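Local coordinates for protein alpha-amylase (Eisenia fetida, PDB 6M4K) that probably hydrolyses internal alpha-1,4-glucosidic linkages of starch-like polysaccharides, as a calcium-binding alpha-amylase of glycosyl hydrolase family 13, at residues Y325-T329 and E385-M391; I30-C34 and N86-C91; K260-L265 and F283-Q289. All blocks are in the same frame, centred on the assembly; numbering follows the deposited sequence.

All three contacts lie in the family 13 catalytic region, on the outer helices and connecting loops of an eight-stranded parallel barrel. Along the chain interaction 2 (helices 27-39 and 81-93) comes first, then interaction 3 (helix 259-270 and the loop before strand 295-297), then interaction 1 (helices 322-334 and 389-401). Centres of interactions 1 and 2 are 23 Å apart, yet the two touch: Glu33 OE2 meets Arg387 NE at 2.9 Å in a salt bridge, so the last part of the barrel is tied to the first. Interactions 1 and 3 approach to about 4 Å between nearest atoms without touching; interactions 2 and 3, with centres 34 Å apart, lie on opposite sides of the chain's centre.

Interaction 1: residues Y325-T329 and E385-M391; sequences YKIAT and EHRWREM
Lys326 reaches Glu390 through both its aliphatic chain and its charge. NZ forms a salt bridge to Glu390 OE2 at 3.2 Å, approaching from above the carboxylate plane (67° out of it), while Lys326 CD rests 3.5 Å from Glu390 CD. The lysine chain bends at chi3 (-78°) beyond its CG. Nearer the backbone, Lys326 CG lies at the edge of the Trp388 indole, 3.8 Å from CZ3. In one of its two modelled conformations, Met391 places its methyl beside both Tyr325 and Thr329, with CE 3.7 Å from Tyr325 CD2 and 3.8 Å from Thr329 OG1. At the tyrosine ring's edge, Glu385 CG comes within 3.8 Å of CE2.

A second shell fixes these groups: Asn490 binds both Lys326 NZ and Glu390 OE2, Asp300 holds Tyr325 OH, and Ser345 holds Glu385 OE2. Thr329 OG1 donates to Tyr325 O at 2.9 Å. Replacing Lys326 with an alanine would probably leave Glu390 without its lysine counter-charge and uncover the edge of Trp388. Trp388 is the N-cap of helix 389-401, and the contact joins that helix to helix 322-334 on the outside of the TIM barrel.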
# COMPACT_ATOMS: atom_id res chain seq x y z
N TYR A 325 4.77 14.96 -1.56
CA TYR A 325 4.51 13.59 -1.11
C TYR A 325 4.72 13.45 0.39
O TYR A 325 3.95 12.77 1.07
CB TYR A 325 5.49 12.69 -1.84
CG TYR A 325 5.31 11.20 -1.71
CD1 TYR A 325 4.18 10.55 -2.21
CD2 TYR A 325 6.31 10.42 -1.16
CE1 TYR A 325 4.05 9.16 -2.13
CE2 TYR A 325 6.19 9.04 -1.08
CZ TYR A 325 5.06 8.42 -1.56
OH TYR A 325 4.99 7.05 -1.50
N LYS A 326 5.76 14.09 0.92
CA LYS A 326 5.99 14.03 2.36
C LYS A 326 4.90 14.76 3.12
O LYS A 326 4.52 14.35 4.22
CB LYS A 326 7.36 14.61 2.70
CG LYS A 326 8.51 13.70 2.31
CD LYS A 326 9.84 14.33 2.67
CE LYS A 326 10.23 15.39 1.67
NZ LYS A 326 11.58 15.95 1.99
N ILE A 327 4.40 15.88 2.58
CA ILE A 327 3.31 16.59 3.23
C ILE A 327 2.07 15.70 3.31
O ILE A 327 1.44 15.57 4.36
CB ILE A 327 3.01 17.91 2.51
CG1 ILE A 327 4.18 18.88 2.68
CG2 ILE A 327 1.73 18.53 3.05
CD1 ILE A 327 4.08 20.12 1.79
N ALA A 328 1.69 15.11 2.18
CA ALA A 328 0.51 14.25 2.14
C ALA A 328 0.67 13.05 3.07
O ALA A 328 -0.28 12.67 3.77
CB ALA A 328 0.26 13.78 0.71
N THR A 329 1.85 12.43 3.07
CA THR A 329 2.08 11.27 3.93
C THR A 329 2.07 11.66 5.40
O THR A 329 1.51 10.94 6.24
CB THR A 329 3.40 10.58 3.55
OG1 THR A 329 3.37 10.18 2.18
CG2 THR A 329 3.63 9.35 4.43
N GLU A 385 11.28 4.93 0.62
CA GLU A 385 10.48 5.96 1.29
C GLU A 385 10.27 5.66 2.77
O GLU A 385 10.20 6.57 3.60
CB GLU A 385 9.10 6.08 0.62
CG GLU A 385 9.10 6.65 -0.79
CD GLU A 385 9.13 5.58 -1.86
OE1 GLU A 385 9.93 4.63 -1.76
OE2 GLU A 385 8.34 5.70 -2.82
N HIS A 386 10.10 4.38 3.12
CA HIS A 386 9.83 4.02 4.51
C HIS A 386 11.02 4.32 5.42
O HIS A 386 10.83 4.42 6.63
CB HIS A 386 9.46 2.54 4.59
CG HIS A 386 10.59 1.62 4.26
ND1 HIS A 386 11.05 1.43 2.97
CD2 HIS A 386 11.37 0.86 5.06
CE1 HIS A 386 12.06 0.59 2.99
NE2 HIS A 386 12.28 0.23 4.25
N ARG A 387 12.21 4.48 4.84
CA ARG A 387 13.41 4.88 5.57
C ARG A 387 13.67 6.39 5.55
O ARG A 387 14.67 6.83 6.12
CB ARG A 387 14.64 4.15 5.04
CG ARG A 387 14.72 2.66 5.35
CD ARG A 387 16.18 2.26 5.46
NE ARG A 387 16.39 0.83 5.65
CZ ARG A 387 17.53 0.33 6.11
NH1 ARG A 387 18.53 1.15 6.43
NH2 ARG A 387 17.68 -0.98 6.27
N TRP A 388 12.82 7.18 4.90
CA TRP A 388 12.98 8.63 4.98
C TRP A 388 12.62 9.09 6.39
O TRP A 388 11.61 8.66 6.95
CB TRP A 388 12.05 9.33 4.00
CG TRP A 388 12.32 9.09 2.53
CD1 TRP A 388 13.23 8.24 1.98
CD2 TRP A 388 11.64 9.72 1.44
NE1 TRP A 388 13.16 8.30 0.60
CE2 TRP A 388 12.19 9.21 0.25
CE3 TRP A 388 10.62 10.67 1.36
CZ2 TRP A 388 11.76 9.63 -1.01
CZ3 TRP A 388 10.19 11.08 0.11
CH2 TRP A 388 10.76 10.55 -1.05
N ARG A 389 13.43 9.99 6.95
CA ARG A 389 13.18 10.45 8.31
C ARG A 389 11.78 11.05 8.45
O ARG A 389 11.10 10.85 9.47
CB ARG A 389 14.24 11.47 8.75
CG ARG A 389 14.06 11.98 10.19
CD ARG A 389 15.00 13.15 10.49
NE ARG A 389 14.59 14.29 9.67
CZ ARG A 389 15.19 14.68 8.56
NH1 ARG A 389 16.29 14.08 8.12
NH2 ARG A 389 14.67 15.70 7.88
N GLU A 390 11.34 11.82 7.45
CA GLU A 390 10.02 12.43 7.52
C GLU A 390 8.93 11.37 7.62
O GLU A 390 7.91 11.59 8.28
CB GLU A 390 9.80 13.34 6.31
CG GLU A 390 10.82 14.49 6.18
CD GLU A 390 12.05 14.14 5.34
OE1 GLU A 390 12.39 12.95 5.17
OE2 GLU A 390 12.69 15.09 4.83
N MET A 391 9.15 10.21 7.00
CA MET A 391 8.20 9.11 7.08
C MET A 391 8.31 8.37 8.40
O MET A 391 7.33 8.23 9.12
CB MET A 391 8.40 8.13 5.93
CG MET A 391 7.59 8.44 4.71
SD MET A 391 7.92 10.09 4.06
CE MET A 391 7.14 9.99 2.46

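Interaction 2: residues I30-C34 and N86-C91; sequences IEREC and NMVTTC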
# COMPACT_ATOMS: atom_id res chain seq x y z
N ILE A 30 14.07 -8.43 2.23
CA ILE A 30 12.99 -8.20 3.18
C ILE A 30 13.34 -8.81 4.52
O ILE A 30 13.14 -8.20 5.57
CB ILE A 30 11.65 -8.71 2.63
CG1 ILE A 30 11.30 -7.95 1.34
CG2 ILE A 30 10.54 -8.58 3.68
CD1 ILE A 30 9.97 -8.34 0.73
N GLU A 31 13.92 -10.01 4.50
CA GLU A 31 14.32 -10.67 5.74
C GLU A 31 15.25 -9.79 6.57
O GLU A 31 15.06 -9.65 7.78
CB GLU A 31 14.98 -12.01 5.41
CG GLU A 31 15.36 -12.80 6.65
CD GLU A 31 15.93 -14.17 6.35
OE1 GLU A 31 16.11 -14.51 5.17
OE2 GLU A 31 16.19 -14.91 7.32
N ARG A 32 16.25 -9.18 5.93
CA ARG A 32 17.13 -8.26 6.65
C ARG A 32 16.38 -7.00 7.07
O ARG A 32 16.57 -6.50 8.19
CB ARG A 32 18.34 -7.90 5.79
CG ARG A 32 19.18 -9.09 5.37
CD ARG A 32 20.53 -8.67 4.83
NE ARG A 32 21.11 -9.70 3.99
CZ ARG A 32 20.94 -9.77 2.67
NH1 ARG A 32 20.21 -8.85 2.05
NH2 ARG A 32 21.51 -10.75 1.97
N GLU A 33 15.53 -6.48 6.20
CA GLU A 33 14.82 -5.24 6.49
C GLU A 33 13.91 -5.37 7.70
O GLU A 33 13.61 -4.36 8.35
CB GLU A 33 14.02 -4.81 5.26
CG GLU A 33 13.55 -3.36 5.32
CD GLU A 33 14.69 -2.37 5.16
OE1 GLU A 33 15.86 -2.78 5.00
OE2 GLU A 33 14.40 -1.15 5.19
N CYS A 34 13.44 -6.58 8.02
CA CYS A 34 12.53 -6.73 9.15
C CYS A 34 13.14 -6.24 10.46
O CYS A 34 12.41 -5.73 11.31
CB CYS A 34 12.01 -8.17 9.24
SG CYS A 34 10.69 -8.43 8.02
N ASN A 86 12.31 -18.62 4.91
CA ASN A 86 13.27 -17.98 5.81
C ASN A 86 12.82 -16.57 6.16
O ASN A 86 12.90 -16.15 7.32
CB ASN A 86 14.65 -17.91 5.17
CG ASN A 86 15.39 -19.24 5.16
OD1 ASN A 86 16.33 -19.41 4.39
ND2 ASN A 86 14.99 -20.16 6.02
N MET A 87 12.37 -15.81 5.15
CA MET A 87 11.89 -14.45 5.37
C MET A 87 10.71 -14.42 6.33
O MET A 87 10.70 -13.65 7.29
CB MET A 87 11.50 -13.84 4.02
CG MET A 87 10.85 -12.47 4.10
SD MET A 87 10.09 -11.99 2.55
CE MET A 87 8.74 -13.17 2.44
N VAL A 88 9.70 -15.25 6.08
CA VAL A 88 8.51 -15.26 6.93
C VAL A 88 8.88 -15.61 8.37
O VAL A 88 8.43 -14.96 9.32
CB VAL A 88 7.44 -16.21 6.36
CG1 VAL A 88 6.28 -16.36 7.35
CG2 VAL A 88 6.92 -15.72 5.02
N THR A 89 9.70 -16.64 8.55
CA THR A 89 10.09 -17.06 9.89
C THR A 89 10.84 -15.96 10.63
O THR A 89 10.51 -15.62 11.77
CB THR A 89 10.93 -18.34 9.81
OG1 THR A 89 10.14 -19.39 9.24
CG2 THR A 89 11.41 -18.75 11.19
N THR A 90 11.84 -15.36 9.98
CA THR A 90 12.65 -14.33 10.62
C THR A 90 11.81 -13.10 10.94
O THR A 90 11.91 -12.52 12.04
CB THR A 90 13.79 -13.93 9.67
OG1 THR A 90 14.66 -15.05 9.48
CG2 THR A 90 14.57 -12.75 10.23
N CYS A 91 11.00 -12.67 9.98
CA CYS A 91 10.18 -11.48 10.17
C CYS A 91 9.16 -11.70 11.29
O CYS A 91 9.03 -10.88 12.20
CB CYS A 91 9.52 -11.09 8.85
SG CYS A 91 10.68 -10.43 7.63
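The Glu31 side chain reaches across helix 81-93, meeting Met87, Thr90 and Asn86 in turn. Its CB packs 3.9 Å from Met87 CA, where the two backbones come close: Glu31 CA and Met87 CA are 4.5 Å apart. CG stands anti to the backbone N (chi1 -177°), and the chain stays extended beyond it, which carries the carboxylate across Thr90. On the way, Glu31 CG passes Thr90 CB at 3.6 Å, with the methyl CG2 of the same threonine also in contact. At the tip the oxygens divide: OE1 lies against Asn86 CB, while OE2 is 2.7 Å from Thr90 OG1. That threonine hydroxyl also lies near Asn86 O, the carbonyl one turn earlier in its own helix, so the destination of its proton is not settled.

Both helices belong to the outer layer of the TIM barrel: helix 27-39 follows strand 19-22, and helix 81-93 precedes strand 97-102. Their local axes are nearly parallel, 5° apart in N-to-C direction, and approach to 8.7 Å, close helix packing consistent with the short backbone separation at Glu31 and Met87.

On the buried side of Glu31, Ile30 CG2 meets Met87 SD at 3.6 Å, and Ile30 CB is equally near this sulfur. Met87 bends at its last torsion, turning its terminal methyl aside after the sulfur has met the isoleucine. Inward, Ile30 also touches Val45 and Val47 of strand 44-47, so its side chain bridges barrel wall and neighbouring helix. A covalent link joins the helices one turn further on: the Cys34 SG to Cys91 SG disulfide, 2.0 Å long with a chi3 of 90°. Leu94 and Val96 pack against Cys34 from the chain beyond the second helix.

Interaction 3: residues K260-L265 and F283-Q289; sequences KHGQNL and FGEGWGQ
Phe283 packs on the buried side of this contact against His261 and Leu265, which also touch each other. Leu265 CD2 sits over one face of its ring, 3.9 Å from the centroid and 14° off the normal, a CH-pi contact. His261 ND1 instead lies in the ring plane at the edge, 3.5 Å from Phe283 CZ. The two rings are oblique, their planes 57° apart, and the far nitrogen of the imidazole, NE2, is bound by Glu332.

Also well buried, Gln289 sends its extended chain to Asn264. Its NE2 donates to Asn264 OD1 at 2.8 Å, on a lone pair in the carbonyl plane, and the two amides are nearly coplanar. Asn264 CG meanwhile lies at the edge of the Trp287 indole, 3.6 Å from CE3, while Asn282 holds the indole NE1.

Toward solvent the contact thins to polar links. One water donates to both Asn264 OD1 (2.9 Å) and Trp287 O, and the extended Lys260 places NZ 3.0 Å from Gly288 O, close to the C=O direction, on an exposed glycine. The pairing fastens helix 259-270 to the long loop leading into strand 295-297, an alpha-to-beta connection of the TIM barrel.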
# COMPACT_ATOMS: atom_id res chain seq x y z
N LYS A 260 -9.92 6.56 -3.32
CA LYS A 260 -10.32 7.96 -3.23
C LYS A 260 -9.42 8.74 -2.28
O LYS A 260 -9.25 9.95 -2.44
CB LYS A 260 -11.77 8.09 -2.76
CG LYS A 260 -12.78 7.52 -3.74
CD LYS A 260 -14.17 7.42 -3.09
CE LYS A 260 -15.20 6.82 -4.04
NZ LYS A 260 -16.51 6.61 -3.35
N HIS A 261 -8.83 8.06 -1.30
CA HIS A 261 -8.01 8.72 -0.29
C HIS A 261 -6.80 9.40 -0.92
O HIS A 261 -6.58 10.60 -0.74
CB HIS A 261 -7.64 7.64 0.74
CG HIS A 261 -6.57 8.01 1.71
ND1 HIS A 261 -6.85 8.38 3.01
CD2 HIS A 261 -5.22 7.96 1.61
CE1 HIS A 261 -5.71 8.56 3.66
NE2 HIS A 261 -4.71 8.31 2.83
N GLY A 262 -6.02 8.65 -1.70
CA GLY A 262 -4.85 9.25 -2.34
C GLY A 262 -5.22 10.21 -3.45
O GLY A 262 -4.49 11.18 -3.70
N GLN A 263 -6.33 9.97 -4.14
CA GLN A 263 -6.81 10.92 -5.12
C GLN A 263 -7.12 12.26 -4.46
O GLN A 263 -6.70 13.32 -4.94
CB GLN A 263 -8.05 10.37 -5.83
CG GLN A 263 -7.75 9.29 -6.86
CD GLN A 263 -7.27 9.86 -8.18
OE1 GLN A 263 -7.75 10.91 -8.63
NE2 GLN A 263 -6.32 9.19 -8.81
N ASN A 264 -7.87 12.21 -3.35
CA ASN A 264 -8.28 13.44 -2.67
C ASN A 264 -7.09 14.15 -2.04
O ASN A 264 -6.93 15.37 -2.21
CB ASN A 264 -9.37 13.14 -1.64
CG ASN A 264 -10.72 12.80 -2.28
OD1 ASN A 264 -11.50 12.00 -1.74
ND2 ASN A 264 -11.00 13.42 -3.41
N LEU A 265 -6.25 13.43 -1.30
CA LEU A 265 -5.09 14.07 -0.69
C LEU A 265 -4.12 14.60 -1.75
O LEU A 265 -3.52 15.66 -1.57
CB LEU A 265 -4.38 13.11 0.28
CG LEU A 265 -5.20 12.74 1.52
CD1 LEU A 265 -4.40 11.82 2.42
CD2 LEU A 265 -5.64 13.98 2.29
N PHE A 283 -11.76 15.40 6.75
CA PHE A 283 -11.30 14.36 5.85
C PHE A 283 -11.60 12.97 6.40
O PHE A 283 -11.44 12.70 7.59
CB PHE A 283 -9.80 14.49 5.60
CG PHE A 283 -9.29 13.45 4.65
CD1 PHE A 283 -9.61 13.51 3.31
CD2 PHE A 283 -8.55 12.37 5.11
CE1 PHE A 283 -9.18 12.53 2.42
CE2 PHE A 283 -8.12 11.39 4.23
CZ PHE A 283 -8.44 11.48 2.89
N GLY A 284 -12.00 12.08 5.50
CA GLY A 284 -12.27 10.70 5.85
C GLY A 284 -13.55 10.25 5.20
O GLY A 284 -13.85 10.62 4.06
N GLU A 285 -14.34 9.48 5.96
CA GLU A 285 -15.58 8.92 5.43
C GLU A 285 -16.50 10.01 4.89
O GLU A 285 -17.19 9.79 3.89
CB GLU A 285 -16.28 8.11 6.52
CG GLU A 285 -17.51 7.34 6.06
CD GLU A 285 -18.13 6.49 7.15
OE1 GLU A 285 -17.57 6.42 8.27
OE2 GLU A 285 -19.18 5.86 6.88
N GLY A 286 -16.50 11.19 5.51
CA GLY A 286 -17.38 12.27 5.09
C GLY A 286 -17.06 12.86 3.73
O GLY A 286 -17.88 13.60 3.18
N TRP A 287 -15.90 12.55 3.18
CA TRP A 287 -15.60 12.93 1.81
C TRP A 287 -16.21 11.98 0.79
O TRP A 287 -15.82 12.02 -0.38
CB TRP A 287 -14.08 13.05 1.61
CG TRP A 287 -13.52 14.36 2.09
CD1 TRP A 287 -13.76 14.98 3.29
CD2 TRP A 287 -12.63 15.22 1.37
NE1 TRP A 287 -13.07 16.16 3.35
CE2 TRP A 287 -12.36 16.33 2.19
CE3 TRP A 287 -12.02 15.15 0.11
CZ2 TRP A 287 -11.52 17.37 1.79
CZ3 TRP A 287 -11.19 16.19 -0.29
CH2 TRP A 287 -10.95 17.28 0.55
N GLY A 288 -17.15 11.13 1.20
CA GLY A 288 -17.67 10.12 0.30
C GLY A 288 -16.80 8.89 0.19
O GLY A 288 -16.84 8.20 -0.84
N GLN A 289 -16.02 8.60 1.22
CA GLN A 289 -15.09 7.48 1.23
C GLN A 289 -15.63 6.38 2.14
O GLN A 289 -16.62 6.55 2.86
CB GLN A 289 -13.70 7.93 1.70
CG GLN A 289 -13.10 9.04 0.84
CD GLN A 289 -11.68 9.44 1.23
OE1 GLN A 289 -11.09 8.91 2.18
NE2 GLN A 289 -11.11 10.36 0.47
O HOH W 1 -14.19 11.15 -2.53